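Long-range contacts in legionella ubiquitin-specific protease A domain-containing protein (Legionella pneumophila subsp. pneumophila, PDB 5DGG), which is of unknown function but probably, as a member of the LupA family of clan CA, acts as a ubiquitin-specific protease, here represented by its central domain: residues L13-S18 / F135-S140; G20-M25 / V52-I57. All coordinates share one frame; numbering follows the deposited sequence.

Interaction 1: L13-S18 / F135-S140; sequences LLMPKS and FTCAYS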
ATOM      1  N   LEU A  13       2.258   7.796   9.607  1.00 42.76           N
ATOM      2  CA  LEU A  13       1.212   8.603  10.214  1.00 45.11           C
ATOM      3  C   LEU A  13      -0.093   8.488   9.439  1.00 42.95           C
ATOM      4  O   LEU A  13      -1.157   8.331  10.050  1.00 44.30           O
ATOM      5  CB  LEU A  13       1.641  10.079  10.307  1.00 47.83           C
ATOM      6  CG  LEU A  13       0.940  10.919  11.379  1.00 53.03           C
ATOM      7  CD1 LEU A  13       1.343  10.437  12.769  1.00 54.14           C
ATOM      8  CD2 LEU A  13       1.242  12.405  11.211  1.00 53.85           C
ATOM      9  N   LEU A  14      -0.026   8.531   8.107  1.00 38.33           N
ATOM     10  CA  LEU A  14      -1.244   8.665   7.306  1.00 38.95           C
ATOM     11  C   LEU A  14      -1.859   7.365   6.763  1.00 34.70           C
ATOM     12  O   LEU A  14      -3.029   7.342   6.419  1.00 35.13           O
ATOM     13  CB  LEU A  14      -0.998   9.599   6.140  1.00 40.69           C
ATOM     14  CG  LEU A  14      -2.219  10.357   5.618  1.00 43.50           C
ATOM     15  CD1 LEU A  14      -3.176  10.846   6.708  1.00 46.66           C
ATOM     16  CD2 LEU A  14      -1.689  11.560   4.872  1.00 44.76           C
ATOM     17  N   MET A  15      -1.066   6.316   6.641  1.00 31.97           N
ATOM     18  CA  MET A  15      -1.579   5.009   6.211  1.00 28.85           C
ATOM     19  C   MET A  15      -2.709   4.540   7.133  1.00 28.59           C
ATOM     20  O   MET A  15      -2.715   4.852   8.318  1.00 28.98           O
ATOM     21  CB  MET A  15      -0.456   3.964   6.160  1.00 27.50           C
ATOM     22  CG  MET A  15       0.444   4.043   4.928  1.00 26.44           C
ATOM     23  SD  MET A  15      -0.297   3.467   3.382  1.00 25.90           S
ATOM     24  CE  MET A  15      -0.492   1.694   3.739  1.00 25.87           C
ATOM     25  N   PRO A  16      -3.677   3.797   6.584  1.00 28.29           N
ATOM     26  CA  PRO A  16      -4.673   3.122   7.447  1.00 27.83           C
ATOM     27  C   PRO A  16      -3.939   2.170   8.390  1.00 29.33           C
ATOM     28  O   PRO A  16      -2.788   1.806   8.119  1.00 28.16           O
ATOM     29  CB  PRO A  16      -5.532   2.314   6.463  1.00 27.28           C
ATOM     30  CG  PRO A  16      -4.733   2.228   5.207  1.00 27.68           C
ATOM     31  CD  PRO A  16      -3.780   3.390   5.170  1.00 26.06           C
ATOM     32  N   LYS A  17      -4.589   1.824   9.487  1.00 29.18           N
ATOM     33  CA  LYS A  17      -4.020   0.979  10.516  1.00 30.22           C
ATOM     34  C   LYS A  17      -4.720  -0.356  10.441  1.00 26.65           C
ATOM     35  O   LYS A  17      -5.887  -0.409  10.043  1.00 27.69           O
ATOM     36  CB  LYS A  17      -4.290   1.563  11.921  1.00 36.10           C
ATOM     37  CG  LYS A  17      -3.816   2.989  12.146  1.00 41.73           C
ATOM     38  CD  LYS A  17      -2.313   3.083  12.082  1.00 44.98           C
ATOM     39  CE  LYS A  17      -1.855   4.421  11.489  1.00 50.52           C
ATOM     40  NZ  LYS A  17      -0.551   4.244  10.770  1.00 53.20           N
ATOM     41  N   SER A  18      -4.034  -1.412  10.866  1.00 25.71           N
ATOM     42  CA  SER A  18      -4.601  -2.729  10.939  1.00 25.04           C
ATOM     43  C   SER A  18      -5.869  -2.697  11.733  1.00 27.33           C
ATOM     44  O   SER A  18      -5.957  -2.014  12.767  1.00 26.09           O
ATOM     45  CB  SER A  18      -3.659  -3.715  11.619  1.00 25.68           C
ATOM     46  OG  SER A  18      -2.419  -3.744  10.948  1.00 24.99           O
ATOM     47  N   PHE A 135      -0.615   9.404  -3.272  1.00 24.64           N
ATOM     48  CA  PHE A 135      -1.394   8.409  -4.009  1.00 24.96           C
ATOM     49  C   PHE A 135      -1.436   7.070  -3.291  1.00 23.83           C
ATOM     50  O   PHE A 135      -2.504   6.465  -3.191  1.00 24.38           O
ATOM     51  CB  PHE A 135      -0.852   8.205  -5.443  1.00 25.62           C
ATOM     52  CG  PHE A 135      -1.323   9.250  -6.450  1.00 25.38           C
ATOM     53  CD1 PHE A 135      -2.457   9.039  -7.188  1.00 25.77           C
ATOM     54  CD2 PHE A 135      -0.603  10.421  -6.674  1.00 26.25           C
ATOM     55  CE1 PHE A 135      -2.905   9.985  -8.097  1.00 25.98           C
ATOM     56  CE2 PHE A 135      -1.028  11.375  -7.580  1.00 25.71           C
ATOM     57  CZ  PHE A 135      -2.184  11.155  -8.294  1.00 27.09           C
ATOM     58  N   THR A 136      -0.291   6.582  -2.813  1.00 22.20           N
ATOM     59  CA  THR A 136      -0.250   5.271  -2.207  1.00 21.78           C
ATOM     60  C   THR A 136      -1.048   5.252  -0.879  1.00 23.59           C
ATOM     61  O   THR A 136      -1.780   4.283  -0.594  1.00 22.77           O
ATOM     62  CB  THR A 136       1.240   4.808  -2.055  1.00 22.33           C
ATOM     63  OG1 THR A 136       1.783   4.582  -3.365  1.00 22.01           O
ATOM     64  CG2 THR A 136       1.302   3.557  -1.256  1.00 21.58           C
ATOM     65  N   CYS A 137      -0.962   6.325  -0.093  1.00 24.76           N
ATOM     66  CA  CYS A 137      -1.699   6.431   1.156  1.00 25.53           C
ATOM     67  C   CYS A 137      -3.181   6.466   0.912  1.00 25.79           C
ATOM     68  O   CYS A 137      -3.981   5.705   1.532  1.00 25.29           O
ATOM     69  CB  CYS A 137      -1.291   7.671   1.946  1.00 29.96           C
ATOM     70  SG  CYS A 137       0.231   7.466   2.864  1.00 35.61           S
ATOM     71  N   ALA A 138      -3.580   7.288  -0.061  1.00 25.86           N
ATOM     72  CA  ALA A 138      -4.991   7.426  -0.361  1.00 25.00           C
ATOM     73  C   ALA A 138      -5.546   6.150  -0.982  1.00 25.04           C
ATOM     74  O   ALA A 138      -6.662   5.718  -0.673  1.00 24.02           O
ATOM     75  CB  ALA A 138      -5.237   8.602  -1.275  1.00 27.46           C
ATOM     76  N   TYR A 139      -4.787   5.548  -1.882  1.00 23.97           N
ATOM     77  CA  TYR A 139      -5.219   4.270  -2.477  1.00 23.70           C
ATOM     78  C   TYR A 139      -5.380   3.148  -1.417  1.00 23.32           C
ATOM     79  O   TYR A 139      -6.319   2.310  -1.515  1.00 22.17           O
ATOM     80  CB  TYR A 139      -4.321   3.884  -3.660  1.00 22.20           C
ATOM     81  CG  TYR A 139      -4.845   2.736  -4.525  1.00 23.84           C
ATOM     82  CD1 TYR A 139      -5.736   2.966  -5.528  1.00 24.87           C
ATOM     83  CD2 TYR A 139      -4.420   1.411  -4.307  1.00 23.52           C
ATOM     84  CE1 TYR A 139      -6.265   1.947  -6.292  1.00 27.10           C
ATOM     85  CE2 TYR A 139      -4.900   0.368  -5.089  1.00 24.37           C
ATOM     86  CZ  TYR A 139      -5.836   0.645  -6.086  1.00 25.66           C
ATOM     87  OH  TYR A 139      -6.344  -0.323  -6.896  1.00 25.70           O
ATOM     88  N   SER A 140      -4.477   3.158  -0.423  1.00 22.91           N
ATOM     89  CA  SER A 140      -4.533   2.227   0.656  1.00 22.59           C
ATOM     90  C   SER A 140      -5.829   2.399   1.500  1.00 23.58           C
ATOM     91  O   SER A 140      -6.443   1.433   1.983  1.00 24.28           O
ATOM     92  CB  SER A 140      -3.272   2.353   1.524  1.00 23.29           C
ATOM     93  OG  SER A 140      -2.107   1.980   0.786  1.00 21.20           O
TER
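Met-15 swings CG anti to its own carbonyl carbon (chi1 -79°) and then bends at chi2 and chi3, which folds the thioether over Ser-140; the serine, with OG likewise anti to its carbonyl carbon (chi1 -65°), turns its hydroxyl back along its own helix. Met-15 CE ends 3.4 Å from Ser-140 OG, and SD lies 3.7 Å from Ser-140 CB. The hydroxyl is already engaged: OG donates to Thr-136 O at 2.7 Å, tilted from the carbonyl plane, while Ser-140 N reaches the same oxygen from the opposite face. Tyr-68 OH, on strand 65-70, also bonds to Ser-140 OG, so this buried polar atom is satisfied beneath the methionine methyl. The arrangement sets the C-terminal end of helix 8-14 and the loop after it against helix 132-146, which packs on the mixed sheet of the alpha/beta domain, whose family belongs to the cysteine-protease clan CA. Upstream, Cys-137 SG is the meeting point, 4.0 Å from Met-15 CG and 4.1 Å from Leu-14 CB. The rest of the Leu-14 side chain reaches helices 156-165 and 171-183, and Leu-14 O bonds to His-141 NE2. One residue after the chain leaves helix 8-14, the Pro-16 ring packs on Ser-140, with CD 3.8 Å from Ser-140 CB and CG 3.7 Å from Ser-140 O.

Interaction 2: G20-M25 / V52-I57; sequences GRIVVM and VHYIMI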
ATOM      1  N   GLY A  20      -8.845  -5.862  12.637  1.00 30.91           N
ATOM      2  CA  GLY A  20      -9.486  -7.140  12.440  1.00 31.58           C
ATOM      3  C   GLY A  20      -8.774  -7.921  11.351  1.00 30.31           C
ATOM      4  O   GLY A  20      -7.544  -8.047  11.362  1.00 32.18           O
ATOM      5  N   ARG A  21      -9.537  -8.359  10.360  1.00 28.28           N
ATOM      6  CA  ARG A  21      -8.996  -9.263   9.327  1.00 28.45           C
ATOM      7  C   ARG A  21      -8.086  -8.550   8.291  1.00 25.37           C
ATOM      8  O   ARG A  21      -7.583  -9.166   7.370  1.00 23.76           O
ATOM      9  CB  ARG A  21     -10.144  -9.992   8.654  1.00 31.20           C
ATOM     10  CG  ARG A  21     -11.165  -9.116   7.972  1.00 34.59           C
ATOM     11  CD  ARG A  21     -12.533  -9.843   7.908  1.00 39.04           C
ATOM     12  NE  ARG A  21     -12.426 -11.134   7.232  1.00 40.33           N
ATOM     13  CZ  ARG A  21     -12.666 -11.356   5.924  1.00 43.42           C
ATOM     14  NH1 ARG A  21     -13.107 -10.399   5.107  1.00 43.51           N
ATOM     15  NH2 ARG A  21     -12.507 -12.573   5.438  1.00 43.58           N
ATOM     16  N   ILE A  22      -7.890  -7.257   8.445  1.00 24.17           N
ATOM     17  CA  ILE A  22      -7.034  -6.486   7.553  1.00 24.27           C
ATOM     18  C   ILE A  22      -5.793  -6.076   8.304  1.00 24.76           C
ATOM     19  O   ILE A  22      -5.879  -5.335   9.333  1.00 26.82           O
ATOM     20  CB  ILE A  22      -7.733  -5.219   7.032  1.00 26.34           C
ATOM     21  CG1 ILE A  22      -9.022  -5.563   6.299  1.00 27.68           C
ATOM     22  CG2 ILE A  22      -6.802  -4.389   6.134  1.00 28.04           C
ATOM     23  CD1 ILE A  22      -9.986  -4.408   6.134  1.00 29.04           C
ATOM     24  N   VAL A  23      -4.644  -6.524   7.833  1.00 22.75           N
ATOM     25  CA  VAL A  23      -3.385  -6.047   8.386  1.00 24.06           C
ATOM     26  C   VAL A  23      -2.738  -5.026   7.482  1.00 23.61           C
ATOM     27  O   VAL A  23      -2.647  -5.240   6.281  1.00 22.75           O
ATOM     28  CB  VAL A  23      -2.419  -7.198   8.605  1.00 25.31           C
ATOM     29  CG1 VAL A  23      -1.007  -6.728   8.973  1.00 25.27           C
ATOM     30  CG2 VAL A  23      -2.988  -8.138   9.661  1.00 29.34           C
ATOM     31  N   VAL A  24      -2.216  -3.945   8.071  1.00 22.30           N
ATOM     32  CA  VAL A  24      -1.455  -2.974   7.349  1.00 23.09           C
ATOM     33  C   VAL A  24      -0.067  -3.011   7.960  1.00 24.52           C
ATOM     34  O   VAL A  24       0.128  -2.686   9.138  1.00 25.39           O
ATOM     35  CB  VAL A  24      -2.071  -1.549   7.406  1.00 25.05           C
ATOM     36  CG1 VAL A  24      -1.225  -0.561   6.564  1.00 24.34           C
ATOM     37  CG2 VAL A  24      -3.512  -1.578   6.957  1.00 24.74           C
ATOM     38  N   MET A  25       0.895  -3.466   7.182  1.00 23.34           N
ATOM     39  CA  MET A  25       2.270  -3.562   7.662  1.00 26.09           C
ATOM     40  C   MET A  25       2.974  -2.216   7.604  1.00 25.03           C
ATOM     41  O   MET A  25       2.553  -1.321   6.889  1.00 23.74           O
ATOM     42  CB  MET A  25       3.080  -4.509   6.814  1.00 26.19           C
ATOM     43  CG  MET A  25       2.330  -5.728   6.417  1.00 33.09           C
ATOM     44  SD  MET A  25       3.316  -7.189   6.414  1.00 44.18           S
ATOM     45  CE  MET A  25       3.055  -7.361   8.180  1.00 41.96           C
ATOM     46  N   VAL A  52      -6.625 -13.414   9.566  1.00 33.54           N
ATOM     47  CA  VAL A  52      -6.168 -12.371   8.653  1.00 29.52           C
ATOM     48  C   VAL A  52      -6.572 -12.756   7.251  1.00 28.56           C
ATOM     49  O   VAL A  52      -6.307 -13.880   6.802  1.00 28.14           O
ATOM     50  CB  VAL A  52      -4.635 -12.261   8.690  1.00 28.48           C
ATOM     51  CG1 VAL A  52      -4.136 -11.320   7.593  1.00 28.12           C
ATOM     52  CG2 VAL A  52      -4.196 -11.808  10.056  1.00 28.24           C
ATOM     53  N   HIS A  53      -7.240 -11.836   6.561  1.00 26.03           N
ATOM     54  CA  HIS A  53      -7.627 -12.084   5.198  1.00 27.16           C
ATOM     55  C   HIS A  53      -6.963 -11.146   4.178  1.00 24.84           C
ATOM     56  O   HIS A  53      -6.837 -11.497   3.011  1.00 25.78           O
ATOM     57  CB  HIS A  53      -9.117 -11.964   5.048  1.00 28.58           C
ATOM     58  CG  HIS A  53      -9.577 -12.521   3.763  1.00 32.13           C
ATOM     59  ND1 HIS A  53      -9.747 -13.873   3.564  1.00 35.19           N
ATOM     60  CD2 HIS A  53      -9.778 -11.933   2.566  1.00 33.21           C
ATOM     61  CE1 HIS A  53     -10.118 -14.081   2.311  1.00 36.68           C
ATOM     62  NE2 HIS A  53     -10.119 -12.919   1.681  1.00 35.41           N
ATOM     63  N   TYR A  54      -6.567  -9.959   4.616  1.00 23.09           N
ATOM     64  CA  TYR A  54      -5.927  -8.989   3.747  1.00 21.36           C
ATOM     65  C   TYR A  54      -4.664  -8.448   4.415  1.00 22.35           C
ATOM     66  O   TYR A  54      -4.636  -8.237   5.617  1.00 20.41           O
ATOM     67  CB  TYR A  54      -6.828  -7.824   3.456  1.00 22.47           C
ATOM     68  CG  TYR A  54      -8.138  -8.176   2.890  1.00 23.28           C
ATOM     69  CD1 TYR A  54      -8.262  -8.363   1.539  1.00 23.35           C
ATOM     70  CD2 TYR A  54      -9.284  -8.271   3.687  1.00 25.44           C
ATOM     71  CE1 TYR A  54      -9.450  -8.698   0.966  1.00 25.18           C
ATOM     72  CE2 TYR A  54     -10.520  -8.627   3.108  1.00 25.70           C
ATOM     73  CZ  TYR A  54     -10.578  -8.794   1.731  1.00 26.95           C
ATOM     74  OH  TYR A  54     -11.728  -9.138   1.011  1.00 29.63           O
ATOM     75  N   ILE A  55      -3.611  -8.239   3.616  1.00 20.99           N
ATOM     76  CA  ILE A  55      -2.341  -7.667   4.089  1.00 19.98           C
ATOM     77  C   ILE A  55      -1.929  -6.570   3.115  1.00 19.57           C
ATOM     78  O   ILE A  55      -1.821  -6.850   1.942  1.00 19.98           O
ATOM     79  CB  ILE A  55      -1.235  -8.730   4.181  1.00 20.40           C
ATOM     80  CG1 ILE A  55      -1.660  -9.887   5.082  1.00 21.70           C
ATOM     81  CG2 ILE A  55      -0.003  -8.073   4.755  1.00 21.16           C
ATOM     82  CD1 ILE A  55      -0.769 -11.109   5.139  1.00 22.45           C
ATOM     83  N   MET A  56      -1.755  -5.338   3.600  1.00 18.83           N
ATOM     84  CA  MET A  56      -1.268  -4.219   2.816  1.00 19.41           C
ATOM     85  C   MET A  56       0.179  -3.868   3.181  1.00 19.67           C
ATOM     86  O   MET A  56       0.565  -3.837   4.359  1.00 20.67           O
ATOM     87  CB  MET A  56      -2.076  -2.958   3.052  1.00 20.32           C
ATOM     88  CG  MET A  56      -3.573  -3.095   3.114  1.00 23.98           C
ATOM     89  SD  MET A  56      -4.181  -1.393   3.008  1.00 26.71           S
ATOM     90  CE  MET A  56      -5.879  -1.790   3.029  1.00 29.34           C
ATOM     91  N   ILE A  57       0.962  -3.495   2.207  1.00 19.56           N
ATOM     92  CA  ILE A  57       2.341  -3.033   2.494  1.00 19.97           C
ATOM     93  C   ILE A  57       2.660  -1.805   1.701  1.00 19.68           C
ATOM     94  O   ILE A  57       2.588  -1.834   0.483  1.00 20.37           O
ATOM     95  CB  ILE A  57       3.429  -4.117   2.163  1.00 20.83           C
ATOM     96  CG1 ILE A  57       3.006  -5.501   2.638  1.00 22.88           C
ATOM     97  CG2 ILE A  57       4.768  -3.692   2.795  1.00 21.42           C
ATOM     98  CD1 ILE A  57       4.029  -6.613   2.389  1.00 24.61           C
TER
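Val-52, just before strand 54-60, meets Val-23, already in the neighbouring strand, CG2 to CG2 at 3.9 Å; the two strands are the parallel pair of a beta-alpha-beta unit: strand 22-29, helix 33-47, strand 54-60. His-53 follows, its N and the N of Tyr-54 both bonding to Arg-21 O, the first in the carbonyl plane on a lone pair, the second from nearly straight ahead of the oxygen. The His-53 side chain runs beside that of Arg-21, and the guanidinium stacks flat on the imidazole with planes 20° apart; NH2 makes the close approach, 3.4 Å from His-53 CG. Against the Tyr-54 ring the same guanidinium stands almost perpendicular, at 86°, with NH1 3.7 Å from CE2. The tyrosine ring also takes Ile-22 CG1 against CD2 and stacks with Phe-147, while Tyr-54 O accepts a nearly straight bond from Val-23 N. Ile-55, whose side chain lies on the opposite face of the sheet from that of Tyr-54, sends its CA toward Val-23 O in a CA-H...O contact and its CG2 against Met-25 CG at 3.7 Å. Met-56 N bonds to Val-23 O at 2.8 Å; its extended chain returns to the Tyr-54 side, where SD touches Val-24 CG2 and CE faces Ile-22 CG2. At Ile-57, CG1 lies 3.8 Å from Met-25 CG, a carbon that also sits 3.3 Å from Met-56 O.

Interaction 2 is nested within the chain loop that interaction 1 closes: 13-18 leads almost directly into 20-25, then comes 52-57, and 135-140 returns much later. Their centres are about 12 Å apart, and they touch in two places, through 13-18 with 20-25 and through 135-140 with 52-57. Ser-18 OG makes a probable hydrogen bond with Val-24 N, pinning the loop after helix 8-14 to the outer strand 22-29, and Met-56 CE packs 3.4 Å from Ser-140 O. Ile-22 and Met-56 thus pack on helix 132-146, and Tyr-54 stacks on Phe-147 just after it, while Val-23, Met-25 and Ile-55 meet helix 33-47, giving a helix-sheet-helix layering at this sheet edge.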